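Local coordinates for IWS1 (PDB 2XPP), which probably acts as a nuclear transcription factor that helps regulate transcription by RNA polymerase II, at residues A[27-32]-A[72-77]; A[14-19]-A[42-47]; A[83-88]-A[121-126]. One frame throughout, in Å; residues are numbered along the deposited sequence.

The three contacts step through an all-helical chain. Contacts 1 and 2 both use helix 5-30: its C-terminal end meets the loop at 72-77, and its middle meets helix 36-48. Their centres lie 20 Å apart, with nearest atoms about 8 Å apart and no touch. Contact 3 pairs helix 81-92 with helix 121-138. It joins contact 2 directly, although the two centres are 18 Å apart. Arg86 makes a salt bridge through NH2 to Asp46 OD1 at 2.8 Å, and its NE probably bonds to Ser45 OG. Contact 1 lies at the surface, with its centre 21 Å from that of contact 3; contacts 2 and 3 are partly buried.

Contact 1: residues A[27-32]-A[72-77]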
ATOM      1  N   ASN A  27      10.643   6.609  15.610  1.00 14.92           N
ATOM      2  CA  ASN A  27      10.014   7.247  16.778  1.00 16.29           C
ATOM      3  C   ASN A  27       9.137   6.236  17.523  1.00 14.85           C
ATOM      4  O   ASN A  27       9.071   6.274  18.743  1.00 16.11           O
ATOM      5  CB  ASN A  27       9.225   8.519  16.391  1.00 16.37           C
ATOM      6  CG  ASN A  27      10.165   9.709  16.035  1.00 19.70           C
ATOM      7  OD1 ASN A  27      11.352   9.687  16.357  1.00 24.08           O
ATOM      8  ND2 ASN A  27       9.617  10.756  15.386  1.00 19.59           N
ATOM      9  N   ASN A  28       8.440   5.357  16.798  1.00 14.74           N
ATOM     10  CA  ASN A  28       7.642   4.342  17.499  1.00 15.47           C
ATOM     11  C   ASN A  28       8.515   3.443  18.383  1.00 16.64           C
ATOM     12  O   ASN A  28       8.177   3.164  19.526  1.00 16.84           O
ATOM     13  CB  ASN A  28       6.809   3.554  16.488  1.00 14.55           C
ATOM     14  CG  ASN A  28       6.036   2.451  17.094  1.00 15.83           C
ATOM     15  OD1 ASN A  28       6.464   1.296  17.106  1.00 16.86           O
ATOM     16  ND2 ASN A  28       4.877   2.779  17.590  1.00 19.28           N
ATOM     17  N   LEU A  29       9.701   3.074  17.887  1.00 17.14           N
ATOM     18  CA  LEU A  29      10.615   2.233  18.673  1.00 17.11           C
ATOM     19  C   LEU A  29      11.168   2.972  19.886  1.00 17.37           C
ATOM     20  O   LEU A  29      11.396   2.410  20.936  1.00 18.49           O
ATOM     21  CB  LEU A  29      11.796   1.774  17.826  1.00 17.86           C
ATOM     22  CG  LEU A  29      11.451   0.618  16.873  1.00 19.08           C
ATOM     23  CD1 LEU A  29      12.564   0.567  15.883  1.00 23.66           C
ATOM     24  CD2 LEU A  29      11.401  -0.661  17.653  1.00 19.83           C
ATOM     25  N   GLU A  30      11.388   4.261  19.704  1.00 17.11           N
ATOM     26  CA  GLU A  30      11.955   5.080  20.726  1.00 18.88           C
ATOM     27  C   GLU A  30      10.949   5.504  21.796  1.00 19.88           C
ATOM     28  O   GLU A  30      11.357   5.817  22.885  1.00 21.72           O
ATOM     29  CB  GLU A  30      12.550   6.332  20.066  1.00 18.44           C
ATOM     30  CG  GLU A  30      12.878   7.473  21.050  1.00 19.71           C
ATOM     31  CD  GLU A  30      14.034   7.201  22.001  1.00 25.99           C
ATOM     32  OE1 GLU A  30      14.736   6.151  21.908  1.00 29.05           O
ATOM     33  OE2 GLU A  30      14.243   8.076  22.887  1.00 27.40           O
ATOM     34  N   GLY A  31       9.654   5.536  21.444  1.00 21.29           N
ATOM     35  CA  GLY A  31       8.604   6.097  22.345  1.00 23.76           C
ATOM     36  C   GLY A  31       8.387   7.604  22.262  1.00 24.59           C
ATOM     37  O   GLY A  31       7.954   8.248  23.247  1.00 27.57           O
ATOM     38  N   ARG A  32       8.739   8.183  21.121  1.00 22.93           N
ATOM     39  CA  ARG A  32       8.466   9.593  20.769  1.00 24.52           C
ATOM     40  C   ARG A  32       7.253   9.645  19.787  1.00 21.70           C
ATOM     41  O   ARG A  32       6.960   8.677  19.125  1.00 18.73           O
ATOM     42  CB  ARG A  32       9.767  10.150  20.150  1.00 26.43           C
ATOM     43  CG  ARG A  32       9.699  11.282  19.168  1.00 32.81           C
ATOM     44  CD  ARG A  32      11.086  12.038  19.061  1.00 42.02           C
ATOM     45  NE  ARG A  32      11.145  13.245  19.912  1.00 49.81           N
ATOM     46  CZ  ARG A  32      12.068  14.210  19.810  1.00 55.16           C
ATOM     47  NH1 ARG A  32      13.034  14.138  18.883  1.00 56.34           N
ATOM     48  NH2 ARG A  32      12.027  15.257  20.638  1.00 56.68           N
ATOM     49  N   PRO A  72       2.049  -2.536   9.484  1.00 13.29           N
ATOM     50  CA  PRO A  72       2.087  -2.260  10.938  1.00 14.07           C
ATOM     51  C   PRO A  72       3.359  -1.507  11.332  1.00 14.45           C
ATOM     52  O   PRO A  72       4.413  -1.656  10.701  1.00 14.31           O
ATOM     53  CB  PRO A  72       2.137  -3.648  11.581  1.00 15.82           C
ATOM     54  CG  PRO A  72       1.671  -4.586  10.473  1.00 15.54           C
ATOM     55  CD  PRO A  72       2.076  -3.984   9.192  1.00 14.66           C
ATOM     56  N   LEU A  73       3.220  -0.713  12.359  1.00 15.25           N
ATOM     57  CA  LEU A  73       4.371  -0.155  13.071  1.00 16.80           C
ATOM     58  C   LEU A  73       5.227  -1.246  13.766  1.00 16.71           C
ATOM     59  O   LEU A  73       4.755  -2.379  13.987  1.00 16.60           O
ATOM     60  CB  LEU A  73       3.886   0.850  14.126  1.00 17.04           C
ATOM     61  CG  LEU A  73       3.586   2.127  13.341  1.00 21.53           C
ATOM     62  CD1 LEU A  73       2.154   2.182  12.804  1.00 19.99           C
ATOM     63  CD2 LEU A  73       3.988   3.369  14.077  1.00 24.66           C
ATOM     64  N   PRO A  74       6.501  -0.913  14.123  1.00 17.15           N
ATOM     65  CA  PRO A  74       7.348  -1.872  14.819  1.00 18.72           C
ATOM     66  C   PRO A  74       6.737  -2.540  16.063  1.00 18.77           C
ATOM     67  O   PRO A  74       7.101  -3.683  16.406  1.00 19.35           O
ATOM     68  CB  PRO A  74       8.620  -1.050  15.173  1.00 19.70           C
ATOM     69  CG  PRO A  74       8.644   0.008  14.119  1.00 19.29           C
ATOM     70  CD  PRO A  74       7.195   0.371  13.892  1.00 18.19           C
ATOM     71  N   ASP A  75       5.828  -1.860  16.755  1.00 17.82           N
ATOM     72  CA  ASP A  75       5.217  -2.396  17.966  1.00 19.45           C
ATOM     73  C   ASP A  75       3.918  -3.178  17.679  1.00 19.06           C
ATOM     74  O   ASP A  75       3.179  -3.521  18.610  1.00 21.18           O
ATOM     75  CB  ASP A  75       4.963  -1.279  18.988  1.00 20.07           C
ATOM     76  CG  ASP A  75       3.869  -0.294  18.531  1.00 17.93           C
ATOM     77  OD1 ASP A  75       3.335  -0.420  17.409  1.00 17.55           O
ATOM     78  OD2 ASP A  75       3.600   0.660  19.289  1.00 19.73           O
ATOM     79  N   LYS A  76       3.692  -3.495  16.407  1.00 18.59           N
ATOM     80  CA  LYS A  76       2.508  -4.251  15.918  1.00 18.90           C
ATOM     81  C   LYS A  76       1.247  -3.422  15.757  1.00 19.12           C
ATOM     82  O   LYS A  76       0.223  -3.934  15.225  1.00 18.92           O
ATOM     83  CB  LYS A  76       2.161  -5.440  16.818  1.00 20.30           C
ATOM     84  CG  LYS A  76       3.280  -6.461  16.917  1.00 23.23           C
ATOM     85  CD  LYS A  76       2.880  -7.709  17.725  1.00 26.96           C
ATOM     86  CE  LYS A  76       3.151  -7.567  19.153  1.00 30.54           C
ATOM     87  NZ  LYS A  76       2.620  -8.762  19.883  1.00 31.89           N
ATOM     88  N   SER A  77       1.286  -2.170  16.192  1.00 17.66           N
ATOM     89  CA  SER A  77       0.102  -1.322  16.026  1.00 17.33           C
ATOM     90  C   SER A  77      -0.133  -0.933  14.557  1.00 16.35           C
ATOM     91  O   SER A  77       0.769  -1.003  13.745  1.00 14.94           O
ATOM     92  CB  SER A  77       0.188  -0.050  16.875  1.00 19.07           C
ATOM     93  OG  SER A  77       1.261   0.767  16.458  1.00 18.70           O
TER
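Asn28 carries the polar part of this contact, and Asp75 is its partner. The Asn28 amide uses both of its ends. Asn28 ND2 donates to Asp75 OD2 at 3.0 Å, with an N-H...O angle of 161°. The carboxylate oxygen lies close to the amide plane. ND2 meets it from above the carboxylate plane, and the two planes stand 88° apart. Asn28 OD1 accepts a weak bond from Asp75 N at 3.2 Å. Asn28 CG is anti to the backbone N (chi1 176°), which points CG off the helix toward the turn.

Within 72-77, Asp75 is held from its other oxygen. Its OD1 takes two bonds from Ser77. Ser77 OG donates to the syn lone pair of Asp75 OD1 at 2.6 Å. Ser77 N donates to Asp75 OD1 from above the carboxylate plane at 3.0 Å. Ser77 thus helps set the carboxylate that Asn28 meets.

Van der Waals contacts flank the amide. Leu29 CG rests 3.7 Å from Pro74 CB, and Leu29 CD2 touches the same ring carbon. Pro74 CD, a ring carbon, lies 3.4 Å from the amide oxygen Asn28 OD1. On the buried residue Leu73, CD2 packs against Asn28 CB at 3.7 Å. Leu73 and Pro74 also touch Asn25, one turn earlier on helix 5-30.

Two backbone motifs shape the pieces. Helix 5-30 ends in a Schellman motif with Gly31, at positive phi, as the C-prime residue. Arg32 N bonds to Asn27 O, and Gly31 N makes a weak bond to Asn28 O. Facing the helix end, Leu73 to Lys76 form a type I beta turn. Ser77 N to Asp75 OD1 makes an Asx turn in the loop joining helices 62-70 and 81-92. The other oxygen of that carboxylate, OD2, meets Asn28 in the last turn of helix 5-30.

Contact 2: residues A[14-19]-A[42-47]; sequences KKRMQD and EEISDI
The Arg16 guanidinium has Ile44 over one face and the Glu43 carboxylate at its edge. Ile44 CG1 sits above the centre, 3.9 Å from the guanidinium plane of Arg16, and Ile44 CD1 lies near NE. At the edge, NH1 and NH2 grip Glu43 end-on, one nitrogen to each oxygen. Arg16 NH1 reaches Glu43 OE2 at 2.9 Å, and Arg16 NH2 reaches Glu43 OE1 at 3.0 Å with a nearly straight angle of 176°. Both oxygens lie close to the guanidinium plane. The nitrogens come from above the carboxylate plane, and the two planes are 62° apart. This is a two-bond salt bridge. Arg16 NH2 has a second partner in Asn40 OD1.

Deeper in, Met17 meets the other branch of Ile44. Met17 CG and SD each lie 3.8 Å from Ile44 CG2.

The axes of the two short segments run roughly antiparallel, at 149°, and approach to 11.7 Å. Long side chains therefore bridge helices 5-30 and 36-48. Helix 62-70 packs against both: Met17 touches Ile62 and Glu65, and Ile44 touches Trp69, whose NE1 bonds to Met17 O. Beyond helix 36-48, Ser45 and Asp46 bond to Arg86 on helix 81-92.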
ATOM      1  N   LYS A  14       8.822   9.941  -3.752  1.00 17.20           N
ATOM      2  CA  LYS A  14       9.209   8.630  -3.231  1.00 17.50           C
ATOM      3  C   LYS A  14      10.127   8.818  -2.011  1.00 18.21           C
ATOM      4  O   LYS A  14       9.874   8.238  -0.949  1.00 18.80           O
ATOM      5  CB  LYS A  14       9.916   7.832  -4.324  1.00 17.43           C
ATOM      6  CG  LYS A  14      10.239   6.359  -3.897  1.00 18.00           C
ATOM      7  CD  LYS A  14      11.022   5.615  -4.984  1.00 20.60           C
ATOM      8  CE  LYS A  14      11.410   4.200  -4.507  1.00 19.25           C
ATOM      9  NZ  LYS A  14      10.227   3.298  -4.715  1.00 17.35           N
ATOM     10  N   LYS A  15      11.149   9.662  -2.140  1.00 18.78           N
ATOM     11  CA  LYS A  15      12.090   9.892  -1.037  1.00 21.01           C
ATOM     12  C   LYS A  15      11.387  10.543   0.161  1.00 19.94           C
ATOM     13  O   LYS A  15      11.678  10.199   1.332  1.00 20.27           O
ATOM     14  CB  LYS A  15      13.264  10.754  -1.523  1.00 22.66           C
ATOM     15  CG  LYS A  15      14.261  11.136  -0.408  1.00 26.40           C
ATOM     16  CD  LYS A  15      15.387  12.037  -0.924  1.00 31.02           C
ATOM     17  CE  LYS A  15      16.620  12.005  -0.014  1.00 36.41           C
ATOM     18  NZ  LYS A  15      16.259  11.814   1.419  1.00 35.23           N
ATOM     19  N   ARG A  16      10.454  11.444  -0.119  1.00 19.48           N
ATOM     20  CA  ARG A  16       9.713  12.080   0.960  1.00 20.38           C
ATOM     21  C   ARG A  16       8.914  11.048   1.770  1.00 19.05           C
ATOM     22  O   ARG A  16       8.927  11.065   3.023  1.00 18.37           O
ATOM     23  CB  ARG A  16       8.778  13.136   0.413  1.00 21.39           C
ATOM     24  CG  ARG A  16       8.107  13.951   1.492  1.00 23.86           C
ATOM     25  CD  ARG A  16       7.286  15.073   0.856  1.00 26.93           C
ATOM     26  NE  ARG A  16       6.447  15.682   1.878  1.00 29.78           N
ATOM     27  CZ  ARG A  16       5.429  16.494   1.631  1.00 30.00           C
ATOM     28  NH1 ARG A  16       5.115  16.827   0.365  1.00 29.19           N
ATOM     29  NH2 ARG A  16       4.736  16.980   2.658  1.00 30.19           N
ATOM     30  N   MET A  17       8.255  10.126   1.055  1.00 17.41           N
ATOM     31  CA  MET A  17       7.444   9.095   1.702  1.00 15.55           C
ATOM     32  C   MET A  17       8.329   8.156   2.486  1.00 15.70           C
ATOM     33  O   MET A  17       7.967   7.791   3.617  1.00 15.20           O
ATOM     34  CB  MET A  17       6.650   8.300   0.682  1.00 15.04           C
ATOM     35  CG  MET A  17       5.460   9.089   0.207  1.00 13.77           C
ATOM     36  SD  MET A  17       4.358   8.074  -0.845  1.00 16.10           S
ATOM     37  CE  MET A  17       3.385   7.272   0.450  1.00 15.33           C
ATOM     38  N   GLN A  18       9.506   7.825   1.928  1.00 15.43           N
ATOM     39  CA  GLN A  18      10.472   6.976   2.623  1.00 15.16           C
ATOM     40  C   GLN A  18      10.949   7.620   3.919  1.00 17.00           C
ATOM     41  O   GLN A  18      11.062   6.949   4.945  1.00 17.09           O
ATOM     42  CB  GLN A  18      11.716   6.722   1.750  1.00 18.21           C
ATOM     43  CG  GLN A  18      11.477   5.725   0.620  1.00 18.59           C
ATOM     44  CD  GLN A  18      12.686   5.602  -0.298  1.00 24.16           C
ATOM     45  OE1 GLN A  18      13.662   6.362  -0.158  1.00 25.93           O
ATOM     46  NE2 GLN A  18      12.632   4.664  -1.243  1.00 21.11           N
ATOM     47  N   ASP A  19      11.280   8.899   3.842  1.00 16.88           N
ATOM     48  CA  ASP A  19      11.842   9.587   4.998  1.00 18.66           C
ATOM     49  C   ASP A  19      10.804   9.655   6.130  1.00 17.88           C
ATOM     50  O   ASP A  19      11.146   9.445   7.322  1.00 17.13           O
ATOM     51  CB  ASP A  19      12.357  10.979   4.604  1.00 20.46           C
ATOM     52  CG  ASP A  19      13.631  10.906   3.748  1.00 23.67           C
ATOM     53  OD1 ASP A  19      14.244   9.817   3.677  1.00 25.21           O
ATOM     54  OD2 ASP A  19      13.990  11.943   3.146  1.00 28.74           O
ATOM     55  N   GLU A  42      -2.568  13.928   3.785  1.00 18.83           N
ATOM     56  CA  GLU A  42      -3.530  14.641   2.903  1.00 21.93           C
ATOM     57  C   GLU A  42      -2.799  15.261   1.719  1.00 21.14           C
ATOM     58  O   GLU A  42      -3.196  15.060   0.556  1.00 22.24           O
ATOM     59  CB  GLU A  42      -4.341  15.668   3.679  1.00 23.85           C
ATOM     60  CG  GLU A  42      -5.447  15.008   4.511  1.00 31.10           C
ATOM     61  CD  GLU A  42      -6.386  16.014   5.256  1.00 41.41           C
ATOM     62  OE1 GLU A  42      -6.077  17.243   5.345  1.00 47.05           O
ATOM     63  OE2 GLU A  42      -7.450  15.564   5.764  1.00 44.85           O
ATOM     64  N   GLU A  43      -1.691  15.913   2.004  1.00 20.13           N
ATOM     65  CA  GLU A  43      -0.877  16.517   0.945  1.00 22.50           C
ATOM     66  C   GLU A  43      -0.286  15.501  -0.007  1.00 21.49           C
ATOM     67  O   GLU A  43      -0.404  15.649  -1.236  1.00 21.77           O
ATOM     68  CB  GLU A  43       0.275  17.324   1.526  1.00 22.52           C
ATOM     69  CG  GLU A  43       1.042  18.078   0.452  1.00 27.06           C
ATOM     70  CD  GLU A  43       2.348  18.685   0.946  1.00 33.43           C
ATOM     71  OE1 GLU A  43       2.502  18.921   2.173  1.00 34.66           O
ATOM     72  OE2 GLU A  43       3.210  18.942   0.079  1.00 33.46           O
ATOM     73  N   ILE A  44       0.370  14.485   0.555  1.00 19.91           N
ATOM     74  CA  ILE A  44       1.010  13.465  -0.268  1.00 18.92           C
ATOM     75  C   ILE A  44      -0.029  12.690  -1.093  1.00 18.73           C
ATOM     76  O   ILE A  44       0.208  12.384  -2.268  1.00 18.87           O
ATOM     77  CB  ILE A  44       1.920  12.557   0.579  1.00 17.21           C
ATOM     78  CG1 ILE A  44       3.159  13.366   1.012  1.00 18.96           C
ATOM     79  CG2 ILE A  44       2.322  11.251  -0.207  1.00 16.65           C
ATOM     80  CD1 ILE A  44       4.069  12.659   1.962  1.00 19.19           C
ATOM     81  N   SER A  45      -1.157  12.349  -0.476  1.00 19.03           N
ATOM     82  CA  SER A  45      -2.193  11.605  -1.194  1.00 20.31           C
ATOM     83  C   SER A  45      -2.763  12.402  -2.392  1.00 20.72           C
ATOM     84  O   SER A  45      -3.048  11.837  -3.453  1.00 20.14           O
ATOM     85  CB  SER A  45      -3.283  11.115  -0.240  1.00 20.03           C
ATOM     86  OG  SER A  45      -4.070  12.201   0.273  1.00 27.47           O
ATOM     87  N   ASP A  46      -2.917  13.698  -2.218  1.00 20.93           N
ATOM     88  CA  ASP A  46      -3.323  14.568  -3.320  1.00 23.57           C
ATOM     89  C   ASP A  46      -2.342  14.484  -4.487  1.00 23.31           C
ATOM     90  O   ASP A  46      -2.767  14.384  -5.637  1.00 25.18           O
ATOM     91  CB  ASP A  46      -3.485  16.010  -2.856  1.00 24.93           C
ATOM     92  CG  ASP A  46      -4.796  16.234  -2.100  1.00 30.54           C
ATOM     93  OD1 ASP A  46      -5.553  15.255  -1.861  1.00 33.78           O
ATOM     94  OD2 ASP A  46      -5.064  17.388  -1.735  1.00 33.07           O
ATOM     95  N   ILE A  47      -1.040  14.506  -4.205  1.00 21.16           N
ATOM     96  CA  ILE A  47      -0.039  14.345  -5.259  1.00 21.23           C
ATOM     97  C   ILE A  47      -0.070  12.949  -5.894  1.00 19.63           C
ATOM     98  O   ILE A  47       0.036  12.823  -7.121  1.00 20.31           O
ATOM     99  CB  ILE A  47       1.382  14.658  -4.754  1.00 21.37           C
ATOM    100  CG1 ILE A  47       1.427  16.084  -4.203  1.00 23.83           C
ATOM    101  CG2 ILE A  47       2.426  14.390  -5.845  1.00 22.96           C
ATOM    102  CD1 ILE A  47       2.661  16.381  -3.372  1.00 26.91           C
TER

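Contact 3: residues A[83-88]-A[121-126]; sequences IRKRLL and KEVRAS
Val123 and Lys85 meet along the aliphatic part of the lysine. Val123 CG2 touches Lys85 CG at 3.6 Å and Lys85 CE at 3.8 Å. The valine is buried and points its two methyls at different partners. Val123 CG1 goes to Leu88 CD1, also at 3.8 Å, with the two side chains crossing at about a right angle.

Lys85 continues past the valine to Glu122. Its CG is anti to the carbonyl carbon (chi1 -75°), and the chain beyond is extended. Lys85 NZ forms a salt bridge with Glu122 OE1 at 3.1 Å, approaching from 52° above the carboxylate plane. The neighbouring Lys85 CE lies 3.4 Å from Glu122 OE2, so the carboxylate sits beside the end of the lysine chain. Lysine and glutamate cross at about a right angle. The pair borders the apolar contact on the more exposed side.

Both segments belong to the TFIIS N-terminal helical bundle. Here helices 81-92 and 121-138 run roughly parallel, with the axes of the two short segments 25° apart and 10.3 Å at closest approach. Helix 106-115 lies against both, for Tyr113 touches Leu88, Val123 and Arg84.

Leu88 is the third main residue, one turn on from Lys85. The same Leu88 CD1 that meets Val123 reaches Ser126 CB at 4.0 Å. Leu88 also packs on Val110 of helix 106-115. Near the start of helix 121-138, Ser120 OG accepts from Val123 N, and Arg84 NE makes a salt bridge to Glu119 OE2.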
ATOM      1  N   ILE A  83      -4.996   7.447   7.581  1.00 15.19           N
ATOM      2  CA  ILE A  83      -4.005   6.959   6.644  1.00 15.30           C
ATOM      3  C   ILE A  83      -4.458   5.724   5.861  1.00 14.96           C
ATOM      4  O   ILE A  83      -4.322   5.663   4.612  1.00 14.73           O
ATOM      5  CB  ILE A  83      -2.666   6.642   7.358  1.00 15.00           C
ATOM      6  CG1 ILE A  83      -2.205   7.897   8.125  1.00 18.46           C
ATOM      7  CG2 ILE A  83      -1.653   6.050   6.342  1.00 17.38           C
ATOM      8  CD1 ILE A  83      -1.310   7.538   9.315  1.00 17.93           C
ATOM      9  N   ARG A  84      -5.035   4.774   6.586  1.00 13.27           N
ATOM     10  CA  ARG A  84      -5.551   3.533   5.997  1.00 13.35           C
ATOM     11  C   ARG A  84      -6.584   3.877   4.924  1.00 14.76           C
ATOM     12  O   ARG A  84      -6.514   3.366   3.788  1.00 15.14           O
ATOM     13  CB  ARG A  84      -6.152   2.641   7.075  1.00 12.66           C
ATOM     14  CG  ARG A  84      -5.065   2.302   8.116  1.00 12.93           C
ATOM     15  CD  ARG A  84      -5.352   1.073   8.952  1.00 15.72           C
ATOM     16  NE  ARG A  84      -6.692   0.911   9.530  1.00 16.60           N
ATOM     17  CZ  ARG A  84      -7.011   1.219  10.799  1.00 21.12           C
ATOM     18  NH1 ARG A  84      -6.121   1.811  11.581  1.00 20.05           N
ATOM     19  NH2 ARG A  84      -8.228   0.974  11.285  1.00 17.59           N
ATOM     20  N   LYS A  85      -7.530   4.727   5.277  1.00 13.69           N
ATOM     21  CA  LYS A  85      -8.612   5.077   4.327  1.00 14.87           C
ATOM     22  C   LYS A  85      -8.064   5.809   3.119  1.00 15.97           C
ATOM     23  O   LYS A  85      -8.389   5.457   1.959  1.00 16.51           O
ATOM     24  CB  LYS A  85      -9.653   5.940   5.013  1.00 16.05           C
ATOM     25  CG  LYS A  85     -10.476   5.100   5.915  1.00 16.87           C
ATOM     26  CD  LYS A  85     -11.526   5.972   6.543  1.00 21.30           C
ATOM     27  CE  LYS A  85     -12.459   5.076   7.285  1.00 29.01           C
ATOM     28  NZ  LYS A  85     -13.551   5.892   7.876  1.00 33.65           N
ATOM     29  N   ARG A  86      -7.235   6.811   3.361  1.00 15.64           N
ATOM     30  CA  ARG A  86      -6.819   7.667   2.261  1.00 17.06           C
ATOM     31  C   ARG A  86      -5.908   6.939   1.253  1.00 14.66           C
ATOM     32  O   ARG A  86      -6.084   7.114   0.059  1.00 15.82           O
ATOM     33  CB  ARG A  86      -6.103   8.862   2.792  1.00 18.26           C
ATOM     34  CG  ARG A  86      -5.745   9.809   1.694  1.00 22.11           C
ATOM     35  CD  ARG A  86      -7.007  10.537   1.152  1.00 28.43           C
ATOM     36  NE  ARG A  86      -6.570  11.484   0.141  1.00 32.17           N
ATOM     37  CZ  ARG A  86      -7.206  11.787  -0.979  1.00 34.94           C
ATOM     38  NH1 ARG A  86      -8.374  11.219  -1.271  1.00 39.26           N
ATOM     39  NH2 ARG A  86      -6.659  12.663  -1.806  1.00 33.85           N
ATOM     40  N   LEU A  87      -4.999   6.117   1.753  1.00 14.78           N
ATOM     41  CA  LEU A  87      -4.116   5.326   0.872  1.00 13.96           C
ATOM     42  C   LEU A  87      -4.878   4.263   0.112  1.00 13.27           C
ATOM     43  O   LEU A  87      -4.524   3.982  -1.024  1.00 13.00           O
ATOM     44  CB  LEU A  87      -2.875   4.757   1.565  1.00 12.61           C
ATOM     45  CG  LEU A  87      -1.904   5.895   1.967  1.00 13.90           C
ATOM     46  CD1 LEU A  87      -0.712   5.221   2.634  1.00 13.22           C
ATOM     47  CD2 LEU A  87      -1.465   6.745   0.769  1.00 16.43           C
ATOM     48  N   LEU A  88      -5.904   3.655   0.697  1.00 13.89           N
ATOM     49  CA  LEU A  88      -6.687   2.681  -0.075  1.00 13.70           C
ATOM     50  C   LEU A  88      -7.423   3.445  -1.182  1.00 14.72           C
ATOM     51  O   LEU A  88      -7.567   2.940  -2.281  1.00 14.23           O
ATOM     52  CB  LEU A  88      -7.729   1.946   0.782  1.00 14.74           C
ATOM     53  CG  LEU A  88      -7.123   0.889   1.726  1.00 16.00           C
ATOM     54  CD1 LEU A  88      -8.272   0.225   2.435  1.00 18.95           C
ATOM     55  CD2 LEU A  88      -6.247  -0.174   1.036  1.00 22.17           C
ATOM     56  N   LYS A 121     -15.370  -2.069   9.477  1.00 27.42           N
ATOM     57  CA  LYS A 121     -16.138  -2.704   8.402  1.00 27.84           C
ATOM     58  C   LYS A 121     -15.929  -1.968   7.074  1.00 26.70           C
ATOM     59  O   LYS A 121     -15.735  -2.613   6.055  1.00 25.24           O
ATOM     60  CB  LYS A 121     -17.636  -2.808   8.750  1.00 30.33           C
ATOM     61  CG  LYS A 121     -17.948  -3.635   9.997  1.00 34.23           C
ATOM     62  CD  LYS A 121     -19.428  -4.013  10.034  1.00 42.31           C
ATOM     63  CE  LYS A 121     -19.848  -4.681  11.343  1.00 49.17           C
ATOM     64  NZ  LYS A 121     -19.031  -5.907  11.607  1.00 51.24           N
ATOM     65  N   GLU A 122     -15.923  -0.630   7.107  1.00 25.75           N
ATOM     66  CA  GLU A 122     -15.724   0.188   5.908  1.00 25.89           C
ATOM     67  C   GLU A 122     -14.370  -0.037   5.230  1.00 22.72           C
ATOM     68  O   GLU A 122     -14.312  -0.230   4.024  1.00 21.84           O
ATOM     69  CB  GLU A 122     -15.900   1.697   6.224  1.00 28.17           C
ATOM     70  CG  GLU A 122     -15.740   2.631   4.983  1.00 34.97           C
ATOM     71  CD  GLU A 122     -15.333   4.129   5.284  1.00 41.23           C
ATOM     72  OE1 GLU A 122     -15.915   4.794   6.202  1.00 46.47           O
ATOM     73  OE2 GLU A 122     -14.444   4.632   4.542  1.00 40.21           O
ATOM     74  N   VAL A 123     -13.282   0.025   5.995  1.00 20.11           N
ATOM     75  CA  VAL A 123     -11.938  -0.201   5.456  1.00 18.96           C
ATOM     76  C   VAL A 123     -11.822  -1.642   4.929  1.00 18.30           C
ATOM     77  O   VAL A 123     -11.295  -1.859   3.839  1.00 17.27           O
ATOM     78  CB  VAL A 123     -10.859   0.115   6.483  1.00 18.64           C
ATOM     79  CG1 VAL A 123      -9.468  -0.259   5.975  1.00 17.30           C
ATOM     80  CG2 VAL A 123     -10.885   1.648   6.722  1.00 20.45           C
ATOM     81  N   ARG A 124     -12.307  -2.614   5.704  1.00 18.95           N
ATOM     82  CA  ARG A 124     -12.319  -4.003   5.212  1.00 19.22           C
ATOM     83  C   ARG A 124     -13.029  -4.136   3.866  1.00 19.35           C
ATOM     84  O   ARG A 124     -12.513  -4.770   2.951  1.00 16.89           O
ATOM     85  CB  ARG A 124     -13.015  -4.931   6.197  1.00 21.44           C
ATOM     86  CG  ARG A 124     -12.110  -5.325   7.283  1.00 25.81           C
ATOM     87  CD  ARG A 124     -12.222  -6.850   7.532  1.00 33.66           C
ATOM     88  NE  ARG A 124     -13.527  -7.146   8.061  1.00 36.58           N
ATOM     89  CZ  ARG A 124     -13.999  -6.578   9.163  1.00 41.53           C
ATOM     90  NH1 ARG A 124     -13.235  -5.716   9.822  1.00 40.95           N
ATOM     91  NH2 ARG A 124     -15.212  -6.866   9.605  1.00 43.89           N
ATOM     92  N   ALA A 125     -14.222  -3.539   3.757  1.00 18.85           N
ATOM     93  CA  ALA A 125     -14.946  -3.564   2.497  1.00 19.14           C
ATOM     94  C   ALA A 125     -14.152  -2.868   1.382  1.00 17.46           C
ATOM     95  O   ALA A 125     -14.141  -3.347   0.219  1.00 18.21           O
ATOM     96  CB  ALA A 125     -16.322  -2.916   2.672  1.00 20.07           C
ATOM     97  N   SER A 126     -13.515  -1.732   1.678  1.00 17.30           N
ATOM     98  CA  SER A 126     -12.660  -1.054   0.664  1.00 17.69           C
ATOM     99  C   SER A 126     -11.524  -1.946   0.196  1.00 16.00           C
ATOM    100  O   SER A 126     -11.265  -2.051  -0.999  1.00 17.00           O
ATOM    101  CB  SER A 126     -12.069   0.295   1.151  1.00 18.01           C
ATOM    102  OG  SER A 126     -13.150   1.202   1.340  1.00 21.59           O
TER